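Phosphoribulokinase 1 (Rhodobacter sphaeroides, PDB 1A7J) catalyses the ATP-dependent phosphorylation of D-ribulose 5-phosphate to D-ribulose 1,5-bisphosphate in the Calvin cycle. Local coordinates at residues A65-S68 / E73-E76. Residues are numbered along the deposited sequence; the frame is centred on the assembly and turned at random.
Sequences ATFS and EANE
In the loop that links helix 49-62 to helix 77-90, beside the catalytic site, Phe-67 and Ala-74 meet across a fold in the chain. The methyl CB of Ala-74 lies 3.3 Å from CZ of Phe-67, approaching the ring obliquely, and 3.6 Å from the backbone O of Ser-68. With CG of Phe-67 anti to the backbone N and beside the carbonyl carbon (chi1 -168°), the ring end comes nearer to 73-76 than its CB direction alone would suggest. Glu-73 runs past the ring in the opposite direction; its chain bends at chi2 (94°) and brings OE1 to the ring edge, in plane, 3.5 Å from CD1 of Phe-67. Carboxylate and ring planes are 51° apart. Met-52 and Leu-56 of helix 49-62 also touch the ring, and Arg-59 makes a cation-pi contact with it. Shortening Phe-67 to an alanine would probably open a gap beside the Ala-74 methyl and deprive Arg-59 of its aromatic partner. Ser-68, whose CB is directed away from 73-76, touches catalytic-site Arg-187 with its side chain and lies near a bound sulfate. No hydrogen bond joins the two segments; their contact rests on apolar packing, with the carboxylate oxygen probably favoured by the slightly positive ring edge.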
loop_
_atom_site.group_PDB
_atom_site.type_symbol
_atom_site.label_atom_id
_atom_site.label_comp_id
_atom_site.label_asym_id
_atom_site.label_seq_id
_atom_site.Cartn_x
_atom_site.Cartn_y
_atom_site.Cartn_z
ATOM N N ALA A 65 -16.764 -2.170 18.615
ATOM C CA ALA A 65 -15.783 -3.095 18.080
ATOM C C ALA A 65 -15.601 -2.854 16.581
ATOM O O ALA A 65 -15.745 -3.774 15.767
ATOM C CB ALA A 65 -16.215 -4.538 18.360
ATOM N N THR A 66 -15.339 -1.598 16.213
ATOM C CA THR A 66 -15.152 -1.244 14.807
ATOM C C THR A 66 -13.977 -0.316 14.522
ATOM O O THR A 66 -13.762 0.070 13.374
ATOM C CB THR A 66 -16.400 -0.580 14.204
ATOM O OG1 THR A 66 -16.478 0.784 14.641
ATOM C CG2 THR A 66 -17.668 -1.343 14.601
ATOM N N PHE A 67 -13.287 0.134 15.561
ATOM C CA PHE A 67 -12.123 0.984 15.350
ATOM C C PHE A 67 -10.837 0.169 15.108
ATOM O O PHE A 67 -10.563 -0.810 15.824
ATOM C CB PHE A 67 -11.931 1.913 16.540
ATOM C CG PHE A 67 -10.943 3.003 16.291
ATOM C CD1 PHE A 67 -11.177 3.947 15.299
ATOM C CD2 PHE A 67 -9.754 3.048 17.004
ATOM C CE1 PHE A 67 -10.249 4.903 15.014
ATOM C CE2 PHE A 67 -8.811 4.001 16.730
ATOM C CZ PHE A 67 -9.052 4.928 15.734
ATOM N N SER A 68 -10.074 0.557 14.081
ATOM C CA SER A 68 -8.773 -0.047 13.802
ATOM C C SER A 68 -7.956 0.865 12.929
ATOM O O SER A 68 -8.484 1.839 12.396
ATOM C CB SER A 68 -8.935 -1.383 13.085
ATOM O OG SER A 68 -9.594 -1.223 11.838
ATOM N N GLU A 73 -10.556 7.518 10.758
ATOM C CA GLU A 73 -10.424 8.310 11.976
ATOM C C GLU A 73 -9.083 8.051 12.612
ATOM O O GLU A 73 -8.622 8.835 13.429
ATOM C CB GLU A 73 -11.507 7.971 13.003
ATOM C CG GLU A 73 -12.903 7.869 12.457
ATOM C CD GLU A 73 -13.265 6.442 12.111
ATOM O OE1 GLU A 73 -13.290 5.582 13.026
ATOM O OE2 GLU A 73 -13.484 6.174 10.912
ATOM N N ALA A 74 -8.484 6.913 12.295
ATOM C CA ALA A 74 -7.207 6.573 12.899
ATOM C C ALA A 74 -6.049 7.061 12.048
ATOM O O ALA A 74 -4.932 6.581 12.207
ATOM C CB ALA A 74 -7.101 5.070 13.121
ATOM N N ASN A 75 -6.308 8.014 11.148
ATOM C CA ASN A 75 -5.253 8.465 10.246
ATOM C C ASN A 75 -5.287 9.952 9.927
ATOM O O ASN A 75 -6.330 10.519 9.643
ATOM C CB ASN A 75 -5.304 7.653 8.951
ATOM C CG ASN A 75 -4.876 6.221 9.154
ATOM O OD1 ASN A 75 -3.692 5.918 9.138
ATOM N ND2 ASN A 75 -5.840 5.336 9.410
ATOM N N GLU A 76 -4.113 10.551 9.877
ATOM C CA GLU A 76 -4.006 11.948 9.532
ATOM C C GLU A 76 -4.332 12.129 8.061
ATOM O O GLU A 76 -3.490 12.538 7.258
ATOM C CB GLU A 76 -2.592 12.442 9.838
ATOM C CG GLU A 76 -2.321 12.647 11.311
ATOM C CD GLU A 76 -3.385 13.496 11.986
ATOM O OE1 GLU A 76 -4.073 14.288 11.297
ATOM O OE2 GLU A 76 -3.530 13.400 13.216
#